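Local atomic coordinates of flavodoxin-like domain (Synechococcus elongatus PCC 6301, PDB entry 3HLY), a protein that probably binds a flavin mononucleotide cofactor and takes part in electron transfer, as flavodoxin-like domains of flavoproteins do. Residues Y128-C131 with E132-T136. Residues are numbered along the deposited sequence; the frame is centred on the assembly and turned at random.
Sequences YQQC and EESGT
Tyr128 O accepts the backbone N-H of Glu132 at 3.0 Å, the i to i+4 bond that each following residue of this helical turn repeats. The side chain of Tyr128 touches Tyr13, Arg16 and Pro123, its end leading away from the later turn. On the exposed face Gln129 adds a side-chain link: a bend at chi2 (61°) carries its amide forward along the helix toward the next turn. There Gln129 NE2 makes a weak bond of 3.0 Å to a water. The same water donates to Glu133 OE2 at 2.7 Å, completing the bridge. Gln129 NE2 also lies 3.9 Å from Glu132 OE1, the amide and carboxylate planes 78° apart. All this belongs to helix 125-144, the last helix of a flavodoxin-like fold built round a five-stranded parallel sheet. Gln130 O takes two donors from opposite faces of its carbonyl plane, Ser134 N at 2.8 Å and Ser134 OG at 2.7 Å; a serine chi1 of -61° turns the hydroxyl of the buried Ser134 back to the preceding turn. Cys131 O receives Gly135 N at 3.0 Å, while the buried Cys131 side chain packs against Leu17, Ala20 and Ile21 of helix 14-27.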
ATOM      1  N   TYR A 128      -2.125 -13.746  -6.312  1.00 31.18           N
ATOM      2  CA  TYR A 128      -1.918 -12.664  -7.264  1.00 38.90           C
ATOM      3  C   TYR A 128      -3.223 -12.239  -7.898  1.00 38.93           C
ATOM      4  O   TYR A 128      -3.392 -11.069  -8.249  1.00 30.54           O
ATOM      5  CB  TYR A 128      -0.915 -13.063  -8.344  1.00 39.80           C
ATOM      6  CG  TYR A 128       0.491 -13.175  -7.822  1.00 35.51           C
ATOM      7  CD1 TYR A 128       1.068 -12.131  -7.104  1.00 26.85           C
ATOM      8  CD2 TYR A 128       1.244 -14.337  -8.022  1.00 34.81           C
ATOM      9  CE1 TYR A 128       2.352 -12.239  -6.593  1.00 38.94           C
ATOM     10  CE2 TYR A 128       2.535 -14.453  -7.510  1.00 36.60           C
ATOM     11  CZ  TYR A 128       3.076 -13.404  -6.798  1.00 41.40           C
ATOM     12  OH  TYR A 128       4.331 -13.509  -6.269  1.00 57.38           O
ATOM     13  N   GLN A 129      -4.151 -13.183  -8.043  1.00 37.92           N
ATOM     14  CA  GLN A 129      -5.455 -12.867  -8.618  1.00 41.10           C
ATOM     15  C   GLN A 129      -6.218 -12.005  -7.623  1.00 36.21           C
ATOM     16  O   GLN A 129      -6.933 -11.088  -8.015  1.00 39.24           O
ATOM     17  CB  GLN A 129      -6.262 -14.136  -8.904  1.00 52.71           C
ATOM     18  CG  GLN A 129      -7.634 -13.871  -9.523  1.00 61.71           C
ATOM     19  CD  GLN A 129      -7.549 -13.150 -10.868  1.00 74.47           C
ATOM     20  OE1 GLN A 129      -6.999 -13.681 -11.839  1.00 79.54           O
ATOM     21  NE2 GLN A 129      -8.087 -11.935 -10.926  1.00 69.70           N
ATOM     22  N   GLN A 130      -6.061 -12.309  -6.336  1.00 23.88           N
ATOM     23  CA  GLN A 130      -6.724 -11.556  -5.282  1.00 28.06           C
ATOM     24  C   GLN A 130      -6.164 -10.120  -5.203  1.00 21.04           C
ATOM     25  O   GLN A 130      -6.907  -9.166  -4.954  1.00 29.01           O
ATOM     26  CB  GLN A 130      -6.561 -12.278  -3.944  1.00 32.68           C
ATOM     27  CG  GLN A 130      -7.296 -11.610  -2.794  1.00 39.48           C
ATOM     28  CD  GLN A 130      -7.058 -12.316  -1.481  1.00 49.76           C
ATOM     29  OE1 GLN A 130      -6.308 -13.301  -1.419  1.00 56.56           O
ATOM     30  NE2 GLN A 130      -7.684 -11.818  -0.414  1.00 46.97           N
ATOM     31  N   CYS A 131      -4.857  -9.971  -5.374  1.00 21.19           N
ATOM     32  CA  CYS A 131      -4.243  -8.639  -5.416  1.00 21.84           C
ATOM     33  C   CYS A 131      -4.835  -7.840  -6.593  1.00 23.94           C
ATOM     34  O   CYS A 131      -5.180  -6.654  -6.456  1.00 25.05           O
ATOM     35  CB  CYS A 131      -2.746  -8.745  -5.671  1.00 28.88           C
ATOM     36  SG  CYS A 131      -1.784  -9.299  -4.283  1.00 35.22           S
ATOM     37  N   GLU A 132      -4.911  -8.479  -7.758  1.00 19.38           N
ATOM     38  CA  GLU A 132      -5.443  -7.811  -8.942  1.00 21.15           C
ATOM     39  C   GLU A 132      -6.898  -7.447  -8.731  1.00 25.62           C
ATOM     40  O   GLU A 132      -7.328  -6.351  -9.090  1.00 24.77           O
ATOM     41  CB  GLU A 132      -5.318  -8.696 -10.180  1.00 25.08           C
ATOM     42  CG  GLU A 132      -5.745  -8.008 -11.458  1.00 40.55           C
ATOM     43  CD  GLU A 132      -5.481  -8.866 -12.685  1.00 66.77           C
ATOM     44  OE1 GLU A 132      -6.463  -9.286 -13.337  1.00 80.18           O
ATOM     45  OE2 GLU A 132      -4.291  -9.122 -12.985  1.00 64.28           O
ATOM     46  N   GLU A 133      -7.659  -8.365  -8.143  1.00 24.08           N
ATOM     47  CA  GLU A 133      -9.069  -8.098  -7.891  1.00 23.92           C
ATOM     48  C   GLU A 133      -9.238  -6.989  -6.854  1.00 23.54           C
ATOM     49  O   GLU A 133     -10.167  -6.202  -6.943  1.00 25.42           O
ATOM     50  CB  GLU A 133      -9.793  -9.354  -7.393  1.00 29.73           C
ATOM     51  CG  GLU A 133     -11.297  -9.154  -7.335  1.00 46.67           C
ATOM     52  CD  GLU A 133     -11.902  -8.951  -8.722  1.00 66.35           C
ATOM     53  OE1 GLU A 133     -12.923  -8.240  -8.836  1.00 64.58           O
ATOM     54  OE2 GLU A 133     -11.359  -9.514  -9.698  1.00 73.20           O
ATOM     55  N   SER A 134      -8.342  -6.935  -5.872  1.00 22.16           N
ATOM     56  CA  SER A 134      -8.410  -5.900  -4.847  1.00 21.60           C
ATOM     57  C   SER A 134      -8.171  -4.540  -5.489  1.00 29.84           C
ATOM     58  O   SER A 134      -8.819  -3.555  -5.114  1.00 27.53           O
ATOM     59  CB  SER A 134      -7.349  -6.132  -3.754  1.00 19.57           C
ATOM     60  OG  SER A 134      -7.542  -7.365  -3.101  1.00 18.45           O
ATOM     61  N   GLY A 135      -7.232  -4.493  -6.443  1.00 28.06           N
ATOM     62  CA  GLY A 135      -6.910  -3.242  -7.131  1.00 24.48           C
ATOM     63  C   GLY A 135      -8.077  -2.797  -7.987  1.00 30.42           C
ATOM     64  O   GLY A 135      -8.398  -1.614  -8.068  1.00 31.79           O
ATOM     65  N   THR A 136      -8.718  -3.768  -8.626  1.00 24.55           N
ATOM     66  CA  THR A 136      -9.865  -3.511  -9.455  1.00 24.49           C
ATOM     67  C   THR A 136     -10.997  -2.944  -8.619  1.00 28.84           C
ATOM     68  O   THR A 136     -11.645  -1.969  -9.007  1.00 28.36           O
ATOM     69  CB  THR A 136     -10.344  -4.807 -10.131  1.00 30.41           C
ATOM     70  OG1 THR A 136      -9.295  -5.332 -10.946  1.00 32.52           O
ATOM     71  CG2 THR A 136     -11.562  -4.544 -10.996  1.00 39.00           C
TER
HETATM   72  O   HOH W   1     -10.645 -12.062  -9.305  1.00 75.16           O